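Side-chain contacts in uncharacterized protein (Legionella pneumophila subsp. pneumophila, PDB 5T2X), which is of unknown function, belongs to the DUF5630 family and folds as an all-alpha chain of successive packed helices: residues Glu23-Ile26 with Ala32-Lys35; Lys113-Asn118 with Ser139-Glu144; Lys125-Tyr128 with Ala134-Ser137. One frame throughout, in Å; residues are numbered along the deposited sequence.

Contact 1: residues Glu23-Ile26 with Ala32-Lys35; sequences ENLI and ARAK
Leu25 overlaps the aliphatic part of Arg33 and the methyl of Ala34, closing an alpha-alpha hairpin in which helix 15-27 turns back into helix 31-40. The two short runs point in roughly opposite directions, and the backbones come nearest at Leu25 and Ala34, whose CA atoms are 5.5 Å apart. No hydrogen bond links the segments, so the evidence for the contact is apolar: 184 Å² of surface is buried, the largest share of it from Leu25.

The leucine touches with its CB and both methyls. Its CB meets Ala34 CB at 3.8 Å, while the branch beyond reaches over to the arginine. With CG anti to the carbonyl carbon (chi1 -70°), CD2 comes to 3.7 Å from Arg33 CD and CD1 lies 4.0 Å from Arg33 CG. The two side chains cross at about a right angle. Arg33 leaves the helix extended and bends at chi3 (-54°). Its closest contacts with the leucine are made by the methylenes CG and CD.

Ala34, the buried member, is wedged between two side chains of the first helix. Its methyl also receives Ile26, which touches helix 54-60 through Thr55, Ile56 and Phe59; the hairpin thereby leans on a third helix. Glu23 bonds Ser53 just before that helix, and Lys35 forms a salt bridge with Asp67, tying both arms to the following part of the chain. Between the two segments the closest approach is Ile26 CG1 to Ala34 CB, at 3.6 Å.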
# COMPACT_ATOMS: atom_id res chain seq x y z
N GLU A 23 -11.77 21.37 -18.59
CA GLU A 23 -13.03 20.64 -18.74
C GLU A 23 -13.61 20.82 -20.14
O GLU A 23 -14.03 19.85 -20.78
CB GLU A 23 -14.04 21.09 -17.69
CG GLU A 23 -13.84 20.51 -16.31
CD GLU A 23 -15.01 20.80 -15.40
OE1 GLU A 23 -16.03 21.33 -15.89
OE2 GLU A 23 -14.92 20.51 -14.19
N ASN A 24 -13.65 22.06 -20.63
CA ASN A 24 -14.25 22.32 -21.93
C ASN A 24 -13.41 21.73 -23.06
O ASN A 24 -13.95 21.24 -24.05
CB ASN A 24 -14.44 23.83 -22.13
CG ASN A 24 -15.44 24.42 -21.16
OD1 ASN A 24 -16.24 23.70 -20.56
ND2 ASN A 24 -15.40 25.74 -21.00
N LEU A 25 -12.08 21.76 -22.92
CA LEU A 25 -11.22 21.15 -23.93
C LEU A 25 -11.51 19.66 -24.06
O LEU A 25 -11.50 19.12 -25.18
CB LEU A 25 -9.75 21.38 -23.58
CG LEU A 25 -9.22 22.81 -23.71
CD1 LEU A 25 -7.77 22.89 -23.25
CD2 LEU A 25 -9.37 23.30 -25.14
N ILE A 26 -11.78 18.98 -22.95
CA ILE A 26 -12.10 17.56 -23.00
C ILE A 26 -13.47 17.34 -23.63
O ILE A 26 -13.66 16.40 -24.41
CB ILE A 26 -12.02 16.95 -21.59
CG1 ILE A 26 -10.60 17.11 -21.03
CG2 ILE A 26 -12.41 15.48 -21.62
CD1 ILE A 26 -10.45 16.62 -19.61
N ALA A 32 -5.63 16.34 -27.09
CA ALA A 32 -4.21 16.68 -27.08
C ALA A 32 -3.96 18.03 -26.43
O ALA A 32 -2.93 18.22 -25.78
CB ALA A 32 -3.65 16.66 -28.50
N ARG A 33 -4.90 18.97 -26.57
CA ARG A 33 -4.73 20.28 -25.96
C ARG A 33 -4.97 20.22 -24.46
O ARG A 33 -4.25 20.86 -23.68
CB ARG A 33 -5.66 21.29 -26.63
CG ARG A 33 -5.31 22.74 -26.36
CD ARG A 33 -6.28 23.66 -27.08
NE ARG A 33 -6.34 23.37 -28.51
CZ ARG A 33 -7.21 23.93 -29.34
NH1 ARG A 33 -8.09 24.82 -28.89
NH2 ARG A 33 -7.20 23.61 -30.63
N ALA A 34 -5.97 19.46 -24.03
CA ALA A 34 -6.21 19.28 -22.60
C ALA A 34 -5.07 18.51 -21.94
O ALA A 34 -4.64 18.86 -20.84
CB ALA A 34 -7.54 18.56 -22.37
N LYS A 35 -4.58 17.47 -22.62
CA LYS A 35 -3.44 16.72 -22.10
C LYS A 35 -2.19 17.58 -22.04
O LYS A 35 -1.35 17.41 -21.15
CB LYS A 35 -3.21 15.48 -22.97
CG LYS A 35 -2.11 14.56 -22.50
CD LYS A 35 -2.11 13.30 -23.35
CE LYS A 35 -0.94 12.40 -23.01
NZ LYS A 35 -0.97 11.14 -23.79

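Contact 2: residues Lys113-Asn118 with Ser139-Glu144; sequences KPFGDN and STWAYE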
# COMPACT_ATOMS: atom_id res chain seq x y z
N LYS A 113 4.42 15.88 16.56
CA LYS A 113 4.04 14.63 17.18
C LYS A 113 3.57 13.63 16.12
O LYS A 113 3.13 14.04 15.04
CB LYS A 113 2.93 14.83 18.22
CG LYS A 113 1.55 15.01 17.62
CD LYS A 113 0.48 14.98 18.70
CE LYS A 113 -0.91 14.82 18.10
NZ LYS A 113 -1.94 14.66 19.16
N PRO A 114 3.66 12.33 16.39
CA PRO A 114 3.18 11.35 15.42
C PRO A 114 1.66 11.28 15.38
O PRO A 114 0.99 11.40 16.41
CB PRO A 114 3.78 10.02 15.92
CG PRO A 114 4.85 10.42 16.91
CD PRO A 114 4.37 11.70 17.51
N PHE A 115 1.13 11.09 14.17
CA PHE A 115 -0.30 10.83 13.95
C PHE A 115 -1.18 11.97 14.46
O PHE A 115 -2.15 11.75 15.19
CB PHE A 115 -0.71 9.49 14.57
CG PHE A 115 0.05 8.31 14.02
CD1 PHE A 115 -0.02 8.00 12.67
CD2 PHE A 115 0.82 7.52 14.85
CE1 PHE A 115 0.69 6.92 12.16
CE2 PHE A 115 1.52 6.44 14.35
CZ PHE A 115 1.46 6.14 13.00
N GLY A 116 -0.85 13.19 14.06
CA GLY A 116 -1.74 14.30 14.26
C GLY A 116 -2.95 14.22 13.35
O GLY A 116 -3.05 13.36 12.47
N ASP A 117 -3.88 15.15 13.56
CA ASP A 117 -5.11 15.15 12.76
C ASP A 117 -4.81 15.39 11.28
O ASP A 117 -5.43 14.77 10.41
CB ASP A 117 -6.08 16.21 13.28
CG ASP A 117 -6.66 15.84 14.63
OD1 ASP A 117 -6.59 14.65 15.01
OD2 ASP A 117 -7.21 16.74 15.31
N ASN A 118 -3.86 16.28 10.98
CA ASN A 118 -3.50 16.54 9.59
C ASN A 118 -2.84 15.33 8.96
O ASN A 118 -3.17 14.94 7.83
CB ASN A 118 -2.59 17.77 9.50
CG ASN A 118 -3.31 19.06 9.85
OD1 ASN A 118 -4.53 19.14 9.79
ND2 ASN A 118 -2.54 20.08 10.22
N SER A 139 -1.68 1.04 10.15
CA SER A 139 -1.75 -0.14 11.02
C SER A 139 -0.93 0.07 12.29
O SER A 139 -1.31 -0.42 13.36
CB SER A 139 -1.28 -1.39 10.28
OG SER A 139 0.09 -1.30 9.94
N THR A 140 0.20 0.77 12.19
CA THR A 140 0.95 1.14 13.39
C THR A 140 0.14 2.09 14.27
O THR A 140 0.12 1.94 15.50
CB THR A 140 2.29 1.77 13.01
OG1 THR A 140 3.08 0.81 12.30
CG2 THR A 140 3.04 2.23 14.25
N TRP A 141 -0.53 3.06 13.65
CA TRP A 141 -1.37 3.99 14.41
C TRP A 141 -2.47 3.27 15.16
O TRP A 141 -2.70 3.52 16.35
CB TRP A 141 -1.95 5.04 13.46
CG TRP A 141 -3.11 5.80 14.01
CD1 TRP A 141 -3.07 6.80 14.95
CD2 TRP A 141 -4.49 5.66 13.65
NE1 TRP A 141 -4.33 7.27 15.20
CE2 TRP A 141 -5.22 6.59 14.41
CE3 TRP A 141 -5.17 4.83 12.75
CZ2 TRP A 141 -6.61 6.71 14.31
CZ3 TRP A 141 -6.55 4.95 12.65
CH2 TRP A 141 -7.25 5.88 13.42
N ALA A 142 -3.17 2.35 14.48
CA ALA A 142 -4.25 1.63 15.14
C ALA A 142 -3.72 0.65 16.18
O ALA A 142 -4.40 0.39 17.18
CB ALA A 142 -5.11 0.91 14.10
N TYR A 143 -2.52 0.10 15.97
CA TYR A 143 -1.97 -0.83 16.94
C TYR A 143 -1.61 -0.13 18.24
O TYR A 143 -1.85 -0.66 19.33
CB TYR A 143 -0.74 -1.54 16.36
CG TYR A 143 -0.09 -2.49 17.34
CD1 TYR A 143 -0.67 -3.72 17.63
CD2 TYR A 143 1.09 -2.16 17.98
CE1 TYR A 143 -0.08 -4.59 18.52
CE2 TYR A 143 1.69 -3.03 18.88
CZ TYR A 143 1.10 -4.24 19.15
OH TYR A 143 1.68 -5.11 20.04
N GLU A 144 -1.02 1.07 18.15
CA GLU A 144 -0.70 1.82 19.36
C GLU A 144 -1.97 2.25 20.09
O GLU A 144 -1.99 2.30 21.32
CB GLU A 144 0.17 3.03 19.01
CG GLU A 144 1.53 2.67 18.45
CD GLU A 144 2.38 1.87 19.43
OE1 GLU A 144 2.23 2.07 20.66
OE2 GLU A 144 3.19 1.03 18.97
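Phe115 lays its ring over the side-chain root of Trp141, and the partner shifts from Trp141 CD1 at its base to Trp141 CB farther out. Phe115 CB starts beside the indole, 3.6 Å from Trp141 CD1, and CG keeps the same carbon as its nearest neighbour. Phe115 CD2 is 4.0 Å from both Trp141 CD1 and Trp141 CB. Phe115 CD1 and CE1 lie against Trp141 CB, the latter at 3.5 Å, while CE2 approaches CA and CB. At the tip, Phe115 CZ lies 3.6 Å from Trp141 CB, with Trp141 N just beyond, and it passes Thr140 CG2 at 4.4 Å, a looser contact at the ring edge.

The geometry supports a CH-pi interaction: Trp141 CB stands 3.5 Å from the Phe115 ring centroid and only 11° off the ring normal. The Phe115 ring and the five-membered ring of Trp141 meet obliquely, their planes at 52°. Chi1 of Trp141 (163°) sets the indole beside Phe115, and chi2 turns its CD1 side that way.

Phe115 directly precedes Gly116, the N-cap of helix 117-128, and its contact with Leu120 makes a hydrophobic staple; the backbone N of Phe115 is hydrogen-bonded to Glu119 OE1. Its ring has a cation-pi partner in Arg108 of helix 91-111 and also touches Leu123. Trp141, on helix 132-147, meets Leu120 too, so the phenyl lies where these three helices converge.

Contact 3: residues Lys125-Tyr128 with Ala134-Ser137; sequences KSAY and AYNS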
# COMPACT_ATOMS: atom_id res chain seq x y z
N LYS A 125 -6.29 9.57 2.86
CA LYS A 125 -6.35 9.83 1.43
C LYS A 125 -5.33 8.98 0.68
O LYS A 125 -5.60 8.50 -0.42
CB LYS A 125 -6.13 11.31 1.15
CG LYS A 125 -7.16 12.23 1.79
CD LYS A 125 -6.79 13.69 1.61
CE LYS A 125 -6.82 14.10 0.15
NZ LYS A 125 -8.18 13.96 -0.44
N SER A 126 -4.16 8.78 1.29
CA SER A 126 -3.16 7.90 0.69
C SER A 126 -3.62 6.45 0.70
O SER A 126 -3.42 5.72 -0.28
CB SER A 126 -1.83 8.05 1.43
OG SER A 126 -0.82 7.25 0.83
N ALA A 127 -4.26 6.02 1.79
CA ALA A 127 -4.79 4.66 1.86
C ALA A 127 -5.98 4.47 0.92
O ALA A 127 -6.23 3.36 0.46
CB ALA A 127 -5.19 4.32 3.29
N TYR A 128 -6.72 5.55 0.64
CA TYR A 128 -7.80 5.46 -0.34
C TYR A 128 -7.26 5.10 -1.72
O TYR A 128 -7.95 4.44 -2.51
CB TYR A 128 -8.56 6.78 -0.40
CG TYR A 128 -9.78 6.76 -1.30
CD1 TYR A 128 -11.01 6.34 -0.82
CD2 TYR A 128 -9.69 7.17 -2.62
CE1 TYR A 128 -12.13 6.32 -1.64
CE2 TYR A 128 -10.80 7.15 -3.45
CZ TYR A 128 -12.01 6.72 -2.95
OH TYR A 128 -13.12 6.70 -3.77
N ALA A 134 0.88 3.98 3.39
CA ALA A 134 -0.23 4.44 4.22
C ALA A 134 -0.81 3.30 5.05
O ALA A 134 -1.05 3.45 6.25
CB ALA A 134 -1.31 5.07 3.35
N TYR A 135 -1.05 2.15 4.41
CA TYR A 135 -1.55 0.99 5.14
C TYR A 135 -0.59 0.57 6.25
O TYR A 135 -1.02 0.21 7.35
CB TYR A 135 -1.80 -0.18 4.18
CG TYR A 135 -3.06 -0.03 3.35
CD1 TYR A 135 -4.21 0.52 3.89
CD2 TYR A 135 -3.08 -0.46 2.03
CE1 TYR A 135 -5.36 0.65 3.13
CE2 TYR A 135 -4.23 -0.33 1.26
CZ TYR A 135 -5.37 0.22 1.82
OH TYR A 135 -6.51 0.35 1.07
N ASN A 136 0.72 0.63 5.97
CA ASN A 136 1.70 0.27 6.99
C ASN A 136 1.67 1.27 8.15
O ASN A 136 1.68 0.87 9.32
CB ASN A 136 3.10 0.21 6.37
CG ASN A 136 4.16 -0.20 7.36
OD1 ASN A 136 3.90 -0.98 8.28
ND2 ASN A 136 5.37 0.32 7.18
N SER A 137 1.64 2.56 7.84
CA SER A 137 1.65 3.58 8.88
C SER A 137 0.33 3.61 9.65
O SER A 137 0.32 3.80 10.87
CB SER A 137 1.95 4.95 8.28
OG SER A 137 2.03 5.95 9.28
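The backbones of 125-128 and 134-137 approach to 5.1 Å between the CA atoms of Ala127 and Ala134, a spacing that two alanines permit. These are the facing ends of an alpha-alpha hairpin, helix 117-128 followed by helix 132-147, and the two runs are steeply inclined to each other. All four touching residues are buried.

Ala134 points its methyl at the first helix, where CB lies 3.5 Å from Ala127 N and 4.0 Å from Ala127 CB. The same methyl meets Ser126 OG at 3.4 Å. That hydroxyl, carried anti to the backbone N (chi1 -177°), is hydrogen-bonded to Gly97 O, so its polar need is met by helix 91-111, while across the contact it lies against the methyl of Ala134.

Tyr135 reaches back alongside Ala127. Its CB bond is not aimed at the other segment, but the ring swings closer, and CE1 packs on Ala127 CB at 3.7 Å. The ring also touches Tyr160 and Lys163 of helix 153-167. At its end, Tyr135 OH is hydrogen-bonded to His130 ND1 in the connecting turn and lies 3.1 Å from Ala127 O.

Overall arrangement
From the N terminus, contact 1 comes first: it closes the three-residue turn joining helices 15-27 and 31-40, at the edge of the molecule. The chain then runs through helix 91-111 to contact 2, which brackets 20 residues, mostly helical. Contact 3 is nested inside that loop and closes its short turn, near the centre of the chain. No pair of contacts crosses. Contacts 2 and 3 join the same helices, 117-128 and 132-147, at points 11 Å apart between centres, and they touch where Phe115 CE1 meets Ser137 OG at 3.3 Å. Contact 1 stands apart, with nearest atoms about 17 Å from contact 3 and about 26 Å from contact 2.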